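Enolase (alpha proteobacterium BAL199, PDB 3UGV) is a member of the enolase superfamily, related to mandelate racemase, that binds magnesium and probably acts as a lyase. Local coordinates at residues N164-K169 with A175-E180. Sequence-based numbering, arbitrary orientation.
Sequences NGLWLK and AAEAVE
Glu-177 reaches Leu-166 and Lys-169 because its CG stands anti to the backbone N (chi1 179°) and the chain runs on extended, carrying the carboxylate off the helix and into the loop. Lys-169 comes to meet it with a bend at chi3 (-62°), and the two side chains cross at about a right angle. OE2 takes the backbone N-H of Leu-166 at 2.8 Å from N, a nearly straight bond that meets the oxygen almost along its C-O axis. The same OE2 accepts from a water at 2.7 Å, and that water in turn receives the N-H of Trp-167, 2.9 Å from its N, so one carboxylate oxygen serves two successive amides, one directly and the next through the water. The side chain of Trp-167 lies about 8 Å from a bound magnesium. OE1 forms the salt bridge, with NZ of Lys-169 3.2 Å away and well above the carboxylate plane; Arg-44 adds a long, weak ion pair. Beside this polar grip, CD2 of Leu-166 lies against the helix, 4.0 Å from CB of Ala-178. Cutting Glu-177 back to an alanine is likely to cost the Leu-166 N-H its acceptor, Lys-169 its counter-charge and the water its anchor. The arrangement is a helix side chain tying down the loop from strand 157-162 into helix 171-183, a beta-alpha connection in the C-terminal barrel domain of the enolase superfamily.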
loop_
_atom_site.group_PDB
_atom_site.type_symbol
_atom_site.label_atom_id
_atom_site.label_comp_id
_atom_site.label_asym_id
_atom_site.label_seq_id
_atom_site.Cartn_x
_atom_site.Cartn_y
_atom_site.Cartn_z
ATOM N N ASN F 164 -15.838 -37.166 -11.180
ATOM C CA ASN F 164 -15.565 -38.270 -12.104
ATOM C C ASN F 164 -15.576 -37.908 -13.595
ATOM O O ASN F 164 -14.892 -38.554 -14.387
ATOM C CB ASN F 164 -16.534 -39.421 -11.885
ATOM C CG ASN F 164 -15.986 -40.490 -10.961
ATOM O OD1 ASN F 164 -14.781 -40.557 -10.687
ATOM N ND2 ASN F 164 -16.878 -41.352 -10.487
ATOM N N GLY F 165 -16.358 -36.901 -13.985
ATOM C CA GLY F 165 -16.529 -36.612 -15.403
ATOM C C GLY F 165 -17.017 -35.221 -15.778
ATOM O O GLY F 165 -16.475 -34.221 -15.324
ATOM N N LEU F 166 -18.046 -35.159 -16.618
ATOM C CA LEU F 166 -18.502 -33.894 -17.191
ATOM C C LEU F 166 -17.352 -33.188 -17.915
ATOM O O LEU F 166 -17.110 -31.981 -17.723
ATOM C CB LEU F 166 -19.128 -32.990 -16.123
ATOM C CG LEU F 166 -20.206 -33.672 -15.268
ATOM C CD1 LEU F 166 -20.893 -32.676 -14.343
ATOM C CD2 LEU F 166 -21.233 -34.354 -16.167
ATOM N N TRP F 167 -16.649 -33.958 -18.746
ATOM C CA TRP F 167 -15.561 -33.432 -19.569
ATOM C C TRP F 167 -16.151 -32.712 -20.776
ATOM O O TRP F 167 -17.354 -32.478 -20.812
ATOM C CB TRP F 167 -14.592 -34.547 -19.978
ATOM C CG TRP F 167 -13.769 -35.011 -18.821
ATOM C CD1 TRP F 167 -13.903 -36.180 -18.125
ATOM C CD2 TRP F 167 -12.710 -34.287 -18.193
ATOM N NE1 TRP F 167 -12.981 -36.227 -17.107
ATOM C CE2 TRP F 167 -12.238 -35.077 -17.131
ATOM C CE3 TRP F 167 -12.109 -33.047 -18.434
ATOM C CZ2 TRP F 167 -11.185 -34.671 -16.317
ATOM C CZ3 TRP F 167 -11.078 -32.644 -17.623
ATOM C CH2 TRP F 167 -10.625 -33.453 -16.574
ATOM N N LEU F 168 -15.316 -32.349 -21.750
ATOM C CA LEU F 168 -15.747 -31.423 -22.811
ATOM C C LEU F 168 -16.516 -32.068 -23.963
ATOM O O LEU F 168 -16.219 -31.822 -25.129
ATOM C CB LEU F 168 -14.568 -30.582 -23.334
ATOM C CG LEU F 168 -13.875 -29.725 -22.253
ATOM C CD1 LEU F 168 -12.957 -28.637 -22.837
ATOM C CD2 LEU F 168 -14.903 -29.093 -21.319
ATOM N N LYS F 169 -17.515 -32.879 -23.621
ATOM C CA LYS F 169 -18.412 -33.487 -24.602
ATOM C C LYS F 169 -19.592 -32.562 -24.890
ATOM O O LYS F 169 -19.607 -31.411 -24.455
ATOM C CB LYS F 169 -18.893 -34.846 -24.098
ATOM C CG LYS F 169 -17.738 -35.818 -23.815
ATOM C CD LYS F 169 -18.238 -37.177 -23.364
ATOM C CE LYS F 169 -19.010 -37.071 -22.055
ATOM N NZ LYS F 169 -19.597 -38.384 -21.645
ATOM N N ALA F 175 -25.188 -33.645 -19.789
ATOM C CA ALA F 175 -26.348 -33.633 -18.904
ATOM C C ALA F 175 -26.754 -35.052 -18.509
ATOM O O ALA F 175 -27.117 -35.302 -17.365
ATOM C CB ALA F 175 -27.509 -32.894 -19.542
ATOM N N ALA F 176 -26.681 -35.989 -19.449
ATOM C CA ALA F 176 -27.053 -37.370 -19.138
ATOM C C ALA F 176 -26.074 -37.963 -18.133
ATOM O O ALA F 176 -26.468 -38.656 -17.206
ATOM C CB ALA F 176 -27.096 -38.214 -20.391
ATOM N N GLU F 177 -24.797 -37.654 -18.313
ATOM C CA GLU F 177 -23.769 -38.141 -17.419
ATOM C C GLU F 177 -23.896 -37.510 -16.033
ATOM O O GLU F 177 -23.595 -38.148 -15.025
ATOM C CB GLU F 177 -22.400 -37.857 -18.011
ATOM C CG GLU F 177 -21.265 -38.312 -17.128
ATOM C CD GLU F 177 -19.949 -38.405 -17.879
ATOM O OE1 GLU F 177 -19.749 -39.416 -18.594
ATOM O OE2 GLU F 177 -19.120 -37.471 -17.760
ATOM N N ALA F 178 -24.343 -36.259 -15.983
ATOM C CA ALA F 178 -24.568 -35.595 -14.704
ATOM C C ALA F 178 -25.585 -36.364 -13.834
ATOM O O ALA F 178 -25.383 -36.519 -12.620
ATOM C CB ALA F 178 -25.013 -34.160 -14.920
ATOM N N VAL F 179 -26.662 -36.853 -14.453
ATOM C CA VAL F 179 -27.654 -37.659 -13.728
ATOM C C VAL F 179 -26.983 -38.887 -13.087
ATOM O O VAL F 179 -27.222 -39.185 -11.917
ATOM C CB VAL F 179 -28.868 -38.087 -14.627
ATOM C CG1 VAL F 179 -29.876 -38.954 -13.837
ATOM C CG2 VAL F 179 -29.570 -36.873 -15.232
ATOM N N GLU F 180 -26.145 -39.583 -13.860
ATOM C CA GLU F 180 -25.361 -40.722 -13.361
ATOM C C GLU F 180 -24.454 -40.308 -12.199
ATOM O O GLU F 180 -24.537 -40.877 -11.113
ATOM C CB GLU F 180 -24.467 -41.317 -14.455
ATOM C CG GLU F 180 -25.114 -42.208 -15.512
ATOM C CD GLU F 180 -24.075 -42.689 -16.551
ATOM O OE1 GLU F 180 -23.339 -43.666 -16.275
ATOM O OE2 GLU F 180 -23.977 -42.074 -17.640
HETATM O O HOH W 1 -16.904 -36.828 -19.167
#